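Local coordinates for protein putative pectin lyase (Geobacillus virus E2, PDB 7CHU) that forms the trimeric tailspike of a deep-sea thermophilic bacteriophage and probably recognises or cleaves host surface polysaccharide during cell invasion, at residues N384-D389 and E393-G398; S100-L105 and S109-I114; T483-S488 and S494-S499; G291-P294 and N300-N303. All coordinates share one frame; numbering follows the deposited sequence.

Contact 1: N384-D389 and E393-G398; sequences NFFCSD and ENRKLG
Lys396 NZ reaches Asp389 OD1 at 2.8 Å in a salt bridge, coming from above the carboxylate plane, 43° out of it. The lysine chain bends at CB-CG (chi2 -58°) and then runs straight, and the same ammonium also donates to Glu393 O at 2.9 Å, in the carbonyl plane; the two bonds tie the ends of the loop between the segments together. Three backbone bonds follow: Phe386 N to Gly398 O at 2.9 Å, Gly398 N to Phe386 O at 3.0 Å, and Ser388 N to Lys396 O at 3.1 Å. A water between Ser388 O and Arg395 O fills in beside the last. Phe386 CG stands between its own backbone N and carbonyl carbon (chi1 63°), which lays the ring over Gly398, whose CA sits 3.8 Å from the ring centroid in a CH-pi contact. Lys396 O lies at the edge of the same ring, while Arg395 CB meets it at CZ. On the other face of the pairing, Cys387 SG touches Leu397 CD1 at 4.1 Å; Cys387 also meets Cys387 of the third subunit, and Leu397 meets Leu397 of both other subunits. The pairing is an antiparallel ladder, with a classic beta bulge across from it where Lys396 and Leu397 both face Ile404 of strand 402-407, at the point where the parallel coils of the beta-helix give way to antiparallel strands.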
# COMPACT_ATOMS: atom_id res chain seq x y z
N ASN A 384 -14.96 20.96 -4.37
CA ASN A 384 -14.05 19.89 -3.99
C ASN A 384 -14.28 19.56 -2.52
O ASN A 384 -14.92 20.32 -1.79
CB ASN A 384 -12.61 20.30 -4.23
CG ASN A 384 -12.33 20.54 -5.72
OD1 ASN A 384 -11.89 19.64 -6.43
ND2 ASN A 384 -12.59 21.76 -6.20
N PHE A 385 -13.75 18.44 -2.06
CA PHE A 385 -14.11 17.89 -0.76
C PHE A 385 -12.87 17.71 0.09
O PHE A 385 -11.81 17.31 -0.41
CB PHE A 385 -14.86 16.57 -0.95
CG PHE A 385 -15.35 15.95 0.32
CD1 PHE A 385 -16.31 16.59 1.11
CD2 PHE A 385 -14.88 14.70 0.71
CE1 PHE A 385 -16.78 15.98 2.32
CE2 PHE A 385 -15.34 14.09 1.88
CZ PHE A 385 -16.29 14.75 2.69
N PHE A 386 -12.98 17.98 1.38
CA PHE A 386 -11.83 17.71 2.23
C PHE A 386 -12.29 17.25 3.60
O PHE A 386 -13.36 17.64 4.09
CB PHE A 386 -10.92 18.92 2.38
CG PHE A 386 -11.58 20.11 3.05
CD1 PHE A 386 -12.20 21.09 2.29
CD2 PHE A 386 -11.55 20.25 4.44
CE1 PHE A 386 -12.82 22.19 2.90
CE2 PHE A 386 -12.16 21.34 5.07
CZ PHE A 386 -12.79 22.31 4.30
N CYS A 387 -11.46 16.41 4.22
CA CYS A 387 -11.70 15.93 5.58
C CYS A 387 -10.33 15.56 6.14
O CYS A 387 -9.87 14.42 6.03
CB CYS A 387 -12.65 14.73 5.62
SG CYS A 387 -12.95 14.08 7.34
N SER A 388 -9.66 16.55 6.74
CA SER A 388 -8.29 16.40 7.22
C SER A 388 -8.01 17.43 8.30
O SER A 388 -8.71 18.44 8.40
CB SER A 388 -7.24 16.59 6.10
OG SER A 388 -7.50 15.76 4.99
N ASP A 389 -6.96 17.20 9.08
CA ASP A 389 -6.58 18.12 10.15
C ASP A 389 -5.13 18.54 9.96
O ASP A 389 -4.20 17.77 10.26
CB ASP A 389 -6.79 17.50 11.53
CG ASP A 389 -6.83 18.54 12.65
OD1 ASP A 389 -6.53 19.73 12.40
OD2 ASP A 389 -7.16 18.16 13.78
N GLU A 393 -4.80 25.26 10.23
CA GLU A 393 -6.02 25.33 9.44
C GLU A 393 -7.20 24.94 10.31
O GLU A 393 -7.25 23.83 10.86
CB GLU A 393 -5.92 24.45 8.19
CG GLU A 393 -7.22 24.34 7.39
CD GLU A 393 -7.78 25.68 6.92
OE1 GLU A 393 -7.12 26.36 6.10
OE2 GLU A 393 -8.89 26.06 7.38
N ASN A 394 -8.14 25.87 10.46
CA ASN A 394 -9.29 25.64 11.33
C ASN A 394 -10.33 24.75 10.67
O ASN A 394 -11.04 24.04 11.38
CB ASN A 394 -9.94 26.98 11.69
CG ASN A 394 -9.11 27.78 12.66
OD1 ASN A 394 -8.61 27.25 13.64
ND2 ASN A 394 -8.94 29.06 12.38
N ARG A 395 -10.47 24.82 9.35
CA ARG A 395 -11.48 24.00 8.67
C ARG A 395 -11.05 22.54 8.67
O ARG A 395 -9.92 22.22 8.28
CB ARG A 395 -11.70 24.50 7.25
CG ARG A 395 -12.30 25.91 7.17
CD ARG A 395 -12.21 26.47 5.76
NE ARG A 395 -10.84 26.79 5.40
CZ ARG A 395 -10.44 27.19 4.19
NH1 ARG A 395 -11.33 27.30 3.19
NH2 ARG A 395 -9.17 27.48 3.97
N LYS A 396 -11.94 21.65 9.13
CA LYS A 396 -11.68 20.21 9.22
C LYS A 396 -12.45 19.40 8.20
O LYS A 396 -11.89 18.47 7.62
CB LYS A 396 -12.03 19.67 10.61
CG LYS A 396 -11.54 20.54 11.78
CD LYS A 396 -10.02 20.75 11.75
CE LYS A 396 -9.55 21.50 13.01
NZ LYS A 396 -8.15 21.97 12.85
N LEU A 397 -13.72 19.69 7.97
CA LEU A 397 -14.48 19.03 6.91
C LEU A 397 -15.17 20.11 6.10
O LEU A 397 -15.59 21.13 6.64
CB LEU A 397 -15.51 18.06 7.50
CG LEU A 397 -16.29 17.17 6.52
CD1 LEU A 397 -16.67 15.86 7.19
CD2 LEU A 397 -17.53 17.85 6.01
N GLY A 398 -15.25 19.90 4.79
CA GLY A 398 -15.92 20.90 3.98
C GLY A 398 -16.02 20.50 2.53
O GLY A 398 -15.34 19.58 2.04
O HOH W 1 -8.33 20.72 6.40

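Contact 2: S100-L105 and S109-I114; sequences SIVSSL and SGQGGI
Ile101 and Val102 lead a loop-to-strand packing contact, partly buried, in which the chain leaving helix 91-99 lies against the glycine-rich run that becomes strand 113-117. The two touching parts run in roughly opposing directions, 139° apart, and their CA atoms are nearest at Ser103 and Gln111. A side-chain bond joins them: Ser104 OG donates to Gln111 OE1 at 2.7 Å, in the carbonyl plane of the amide. With chi1 at 54° the hydroxyl stands between its own N and carbonyl carbon and faces the glutamine, whose extended chain carries the amide alongside Ser103 CA. Gln111 CB meanwhile rests 3.5 Å from Val102 O. That same carbonyl takes a weak, bent bond from Gly112 N at 3.3 Å, and a water doubles the link by donating to Val102 O at 2.6 Å and accepting from Gly112 N at 3.1 Å. Strand 113-117 pairs in parallel with strands 75-76 and 135-139, so the contact lies at the first coils of a right-handed parallel beta-helix of the pectate lyase type, just after helix 91-99. Gly112 and Gly113 both adopt positive-phi backbone angles at which a CB would jam against the preceding carbonyl oxygen. Ile101 packs into this bare backbone, its CG2 reaching Gly112 CA at 3.8 Å and its CD1 stretching toward Ile114 O. Ser103 OG turns to Ser133 O, just before strand 135-139, while Gly112 O accepts from Thr119 OG1 of the third subunit.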
# COMPACT_ATOMS: atom_id res chain seq x y z
N SER A 100 18.85 -10.04 -30.40
CA SER A 100 18.85 -11.50 -30.51
C SER A 100 17.63 -12.13 -29.88
O SER A 100 17.42 -13.33 -30.08
CB SER A 100 20.11 -12.09 -29.87
OG SER A 100 20.07 -11.99 -28.44
N ILE A 101 16.85 -11.39 -29.10
CA ILE A 101 15.59 -11.93 -28.60
C ILE A 101 14.62 -12.10 -29.76
O ILE A 101 14.37 -11.17 -30.54
CB ILE A 101 14.99 -11.03 -27.51
CG1 ILE A 101 15.92 -10.94 -26.30
CG2 ILE A 101 13.62 -11.57 -27.08
CD1 ILE A 101 15.91 -12.15 -25.45
N VAL A 102 14.05 -13.29 -29.86
CA VAL A 102 13.06 -13.61 -30.88
C VAL A 102 11.69 -13.24 -30.33
O VAL A 102 11.21 -13.86 -29.38
CB VAL A 102 13.15 -15.09 -31.25
CG1 VAL A 102 12.11 -15.43 -32.29
CG2 VAL A 102 14.55 -15.41 -31.77
N SER A 103 11.06 -12.21 -30.89
CA SER A 103 9.74 -11.83 -30.41
C SER A 103 9.00 -11.07 -31.50
O SER A 103 9.46 -10.94 -32.63
CB SER A 103 9.83 -11.02 -29.12
OG SER A 103 8.53 -10.72 -28.66
N SER A 104 7.81 -10.59 -31.15
CA SER A 104 7.01 -9.77 -32.06
C SER A 104 6.20 -8.77 -31.24
O SER A 104 6.60 -8.43 -30.12
CB SER A 104 6.12 -10.66 -32.94
OG SER A 104 5.32 -11.52 -32.15
N LEU A 105 5.07 -8.29 -31.76
CA LEU A 105 4.37 -7.19 -31.12
C LEU A 105 3.02 -7.62 -30.56
O LEU A 105 2.56 -8.75 -30.78
CB LEU A 105 4.17 -6.02 -32.09
CG LEU A 105 5.46 -5.30 -32.47
CD1 LEU A 105 5.42 -5.00 -33.95
CD2 LEU A 105 5.63 -4.04 -31.66
N SER A 109 2.52 -14.03 -27.52
CA SER A 109 2.52 -15.11 -26.53
C SER A 109 3.56 -16.16 -26.88
O SER A 109 3.70 -16.57 -28.03
CB SER A 109 1.13 -15.74 -26.46
OG SER A 109 1.21 -17.10 -26.12
N GLY A 110 4.31 -16.59 -25.86
CA GLY A 110 5.28 -17.65 -26.05
C GLY A 110 6.60 -17.20 -26.64
O GLY A 110 7.38 -18.04 -27.08
N GLN A 111 6.85 -15.89 -26.68
CA GLN A 111 8.10 -15.34 -27.21
C GLN A 111 8.63 -14.32 -26.22
O GLN A 111 7.87 -13.77 -25.43
CB GLN A 111 7.90 -14.62 -28.56
CG GLN A 111 7.40 -15.48 -29.73
CD GLN A 111 7.16 -14.64 -31.00
OE1 GLN A 111 6.42 -13.66 -30.97
NE2 GLN A 111 7.80 -15.02 -32.10
N GLY A 112 9.92 -14.02 -26.31
CA GLY A 112 10.52 -12.96 -25.49
C GLY A 112 11.53 -13.51 -24.51
O GLY A 112 12.11 -14.57 -24.70
N GLY A 113 11.75 -12.76 -23.43
CA GLY A 113 12.61 -13.25 -22.37
C GLY A 113 13.41 -12.13 -21.73
O GLY A 113 13.17 -10.96 -21.97
N ILE A 114 14.36 -12.53 -20.89
CA ILE A 114 15.18 -11.59 -20.13
C ILE A 114 16.47 -11.33 -20.89
O ILE A 114 17.08 -12.26 -21.42
CB ILE A 114 15.49 -12.14 -18.71
CG1 ILE A 114 14.22 -12.20 -17.85
CG2 ILE A 114 16.58 -11.30 -18.03
CD1 ILE A 114 14.50 -12.65 -16.39
O HOH W 2 11.42 -16.07 -28.07

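Contact 3: T483-S488 and S494-S499; sequences TPVTAS and SLFVDS
Phe496 meets Val485 and Ala487 obliquely, its CD1 lying 3.9 Å from Val485 CG2 and its CE1 3.8 Å from Ala487 CA. A chi1 of 65° swings the ring in that direction, and Ser494 O sits in plane at its edge. Val497 follows, its CG1 beside Pro484 CG with both side chains pointing the same way. Its carbonyl accepts from Val485 N at 3.0 Å, almost in line with the C=O bond, and Pro484 CA adds a CH contact to that oxygen. A water links Val497 N to Thr483 O. At Asp498 the carboxylate reaches back: a second water donates to OD1 at 2.5 Å and accepts from Ala487 N at 2.9 Å, while OD2 is held by a salt bridge to Lys505. Ser499 closes the run, its N donating to Val485 O at 2.8 Å from well above the carbonyl plane, and its CB resting 3.7 Å from Pro484 CB. Two direct backbone bonds at Val485 thus make a single bridge, reinforced by the two waters; the incoming loop is pinned to strand 494-498, which also pairs with a strand of the third subunit, by a local clasp of polar bonds and a modest apolar patch.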
# COMPACT_ATOMS: atom_id res chain seq x y z
N THR A 483 -44.69 34.79 12.67
CA THR A 483 -45.57 34.52 11.55
C THR A 483 -46.93 34.11 12.08
O THR A 483 -47.00 33.21 12.92
CB THR A 483 -45.00 33.39 10.68
OG1 THR A 483 -43.76 33.82 10.10
CG2 THR A 483 -45.98 33.03 9.57
N PRO A 484 -48.02 34.76 11.65
CA PRO A 484 -49.33 34.45 12.24
C PRO A 484 -49.74 33.00 12.01
O PRO A 484 -49.59 32.46 10.92
CB PRO A 484 -50.29 35.43 11.53
CG PRO A 484 -49.39 36.61 11.11
CD PRO A 484 -48.07 35.93 10.75
N VAL A 485 -50.31 32.38 13.05
CA VAL A 485 -50.83 31.01 13.01
C VAL A 485 -52.23 31.01 13.60
O VAL A 485 -52.64 31.95 14.28
CB VAL A 485 -49.95 30.00 13.77
CG1 VAL A 485 -48.55 29.92 13.16
CG2 VAL A 485 -49.88 30.39 15.27
N THR A 486 -52.94 29.90 13.41
CA THR A 486 -54.27 29.74 13.98
C THR A 486 -54.18 29.46 15.47
O THR A 486 -53.25 28.80 15.95
CB THR A 486 -55.01 28.60 13.30
OG1 THR A 486 -54.42 27.35 13.70
CG2 THR A 486 -54.95 28.74 11.77
N ALA A 487 -55.20 29.92 16.20
CA ALA A 487 -55.23 29.72 17.65
C ALA A 487 -55.35 28.24 18.00
O ALA A 487 -54.70 27.77 18.95
CB ALA A 487 -56.38 30.51 18.27
N SER A 488 -56.16 27.49 17.24
CA SER A 488 -56.35 26.07 17.55
C SER A 488 -55.08 25.25 17.38
O SER A 488 -54.99 24.14 17.92
CB SER A 488 -57.46 25.47 16.68
OG SER A 488 -57.18 25.67 15.30
N SER A 494 -48.51 29.07 25.15
CA SER A 494 -47.99 29.43 23.83
C SER A 494 -48.22 30.91 23.54
O SER A 494 -49.36 31.38 23.61
CB SER A 494 -48.65 28.61 22.73
OG SER A 494 -48.17 27.28 22.79
N LEU A 495 -47.16 31.60 23.17
CA LEU A 495 -47.24 32.98 22.68
C LEU A 495 -47.20 32.95 21.15
O LEU A 495 -46.37 32.24 20.56
CB LEU A 495 -46.09 33.80 23.25
CG LEU A 495 -46.03 35.31 23.10
CD1 LEU A 495 -47.17 35.99 23.87
CD2 LEU A 495 -44.66 35.75 23.61
N PHE A 496 -48.11 33.68 20.50
CA PHE A 496 -48.24 33.67 19.04
C PHE A 496 -48.99 34.92 18.60
O PHE A 496 -49.66 35.57 19.40
CB PHE A 496 -48.98 32.42 18.54
CG PHE A 496 -50.43 32.35 18.98
CD1 PHE A 496 -51.46 32.53 18.06
CD2 PHE A 496 -50.76 32.11 20.31
CE1 PHE A 496 -52.79 32.46 18.47
CE2 PHE A 496 -52.09 32.03 20.73
CZ PHE A 496 -53.11 32.21 19.81
N VAL A 497 -48.89 35.24 17.32
CA VAL A 497 -49.79 36.17 16.66
C VAL A 497 -50.88 35.37 15.95
O VAL A 497 -50.59 34.51 15.09
CB VAL A 497 -49.05 37.08 15.68
CG1 VAL A 497 -50.04 37.96 14.92
CG2 VAL A 497 -48.04 37.95 16.43
N ASP A 498 -52.14 35.63 16.30
CA ASP A 498 -53.29 34.94 15.74
C ASP A 498 -53.57 35.40 14.31
O ASP A 498 -53.85 36.58 14.08
CB ASP A 498 -54.50 35.21 16.64
CG ASP A 498 -55.71 34.36 16.30
OD1 ASP A 498 -55.78 33.74 15.21
OD2 ASP A 498 -56.63 34.32 17.12
N SER A 499 -53.57 34.46 13.36
CA SER A 499 -53.82 34.83 11.97
C SER A 499 -55.27 35.26 11.73
O SER A 499 -55.55 35.85 10.69
CB SER A 499 -53.46 33.68 11.02
OG SER A 499 -54.26 32.54 11.28
O HOH W 3 -47.39 33.36 15.60
O HOH W 4 -57.02 31.57 14.74

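Contact 4: G291-P294 and N300-N303; sequences GKDP and NNPN
Asp293, Lys292 and Asn300 carry the contact, with Asn301 as the partner that grips Asp293, across the neck of a loop that leaves the beta-helix after strand 288-290 and returns before strand 307-309, an excursion between parallel coils of the kind that decorates pectate-lyase-like solenoids. Asp293 uses both backbone and side chain. Its N donates to Asn301 OD1 at 2.7 Å from above the amide plane, and its O accepts from Asn301 ND2 at 3.0 Å, in the carbonyl plane and on a lone pair, so the amide is held at both ends and its rotation fixed. Asn301 OD1 also takes a weak bond from Lys292 N, and Asn301 ND2 has a second acceptor in Pro298 O, while Asp293 O also accepts from Gln323 NE2 of strand 320-324. Through its carboxylate Asp293 binds Asn300 N, Asp293 OD2 accepting at 2.7 Å with its anti lone pair, and Asp293 OD1 turns to Ser295 OG. Lys292 adds a second strut: fully extended, with CG trans to its backbone N (chi1 -178°), it crosses the side chain of Asn300 at a slant, and its NZ goes on to bond Asn264 OD1. Lys292 CB lies against Pro302 CD at 4.1 Å, and farther along the chain Lys292 CE comes to 3.4 Å from Asn300 OD1.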
# COMPACT_ATOMS: atom_id res chain seq x y z
N GLY A 291 12.59 17.56 -1.72
CA GLY A 291 13.18 18.65 -2.45
C GLY A 291 14.69 18.57 -2.56
O GLY A 291 15.35 17.64 -2.07
N LYS A 292 15.24 19.58 -3.23
CA LYS A 292 16.64 19.61 -3.62
C LYS A 292 17.53 20.14 -2.51
O LYS A 292 18.64 19.65 -2.32
CB LYS A 292 16.80 20.46 -4.88
CG LYS A 292 18.22 20.53 -5.40
CD LYS A 292 18.27 21.31 -6.70
CE LYS A 292 19.68 21.29 -7.24
NZ LYS A 292 19.68 21.78 -8.61
N ASP A 293 17.06 21.15 -1.77
CA ASP A 293 17.90 21.91 -0.85
C ASP A 293 17.17 22.03 0.48
O ASP A 293 16.27 22.87 0.64
CB ASP A 293 18.21 23.28 -1.45
CG ASP A 293 18.99 24.20 -0.52
OD1 ASP A 293 19.41 23.75 0.59
OD2 ASP A 293 19.19 25.38 -0.91
N PRO A 294 17.51 21.20 1.47
CA PRO A 294 16.83 21.29 2.77
C PRO A 294 17.34 22.41 3.67
O PRO A 294 16.74 22.65 4.72
CB PRO A 294 17.11 19.92 3.40
CG PRO A 294 18.39 19.47 2.76
CD PRO A 294 18.39 20.02 1.36
N ASN A 300 17.92 26.80 -2.87
CA ASN A 300 18.29 26.33 -4.20
C ASN A 300 17.18 25.48 -4.83
O ASN A 300 17.45 24.71 -5.77
CB ASN A 300 19.59 25.53 -4.10
CG ASN A 300 20.19 25.19 -5.46
OD1 ASN A 300 20.77 24.11 -5.65
ND2 ASN A 300 20.05 26.11 -6.41
N ASN A 301 15.98 25.56 -4.32
CA ASN A 301 14.96 24.63 -4.78
C ASN A 301 14.27 25.18 -6.02
O ASN A 301 13.93 26.36 -6.07
CB ASN A 301 13.93 24.37 -3.68
CG ASN A 301 14.53 23.68 -2.48
OD1 ASN A 301 14.79 22.46 -2.51
ND2 ASN A 301 14.77 24.45 -1.40
N PRO A 302 14.04 24.34 -7.02
CA PRO A 302 13.47 24.85 -8.27
C PRO A 302 12.04 25.31 -8.06
O PRO A 302 11.27 24.72 -7.29
CB PRO A 302 13.54 23.64 -9.23
CG PRO A 302 13.62 22.43 -8.31
CD PRO A 302 14.36 22.90 -7.08
N ASN A 303 11.70 26.40 -8.75
CA ASN A 303 10.37 27.01 -8.68
C ASN A 303 9.44 26.23 -9.60
O ASN A 303 9.16 26.62 -10.73
CB ASN A 303 10.44 28.49 -9.06
CG ASN A 303 9.11 29.21 -8.92
OD1 ASN A 303 8.11 28.63 -8.49
ND2 ASN A 303 9.10 30.48 -9.29

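Overall arrangement
The contacts follow one another along the chain as 2, 4, 1 and 3, each closing before the next opens, and none touches another. Contact 2 lies at the start of the beta-helix, contact 4 on the loop between strands 288-290 and 307-309, with centres about 43 Å apart. Contact 1, about 28 Å from contact 4 between centres, sits at strands 385-387 and 395-396. Contact 3 belongs to the separate C-terminal sheet, about 88 Å from contact 2 between centres. Contacts 1, 2 and 3 all touch the third subunit, whereas no other chain touches the segments of contact 4; trimer contacts thus recur along this elongated spike.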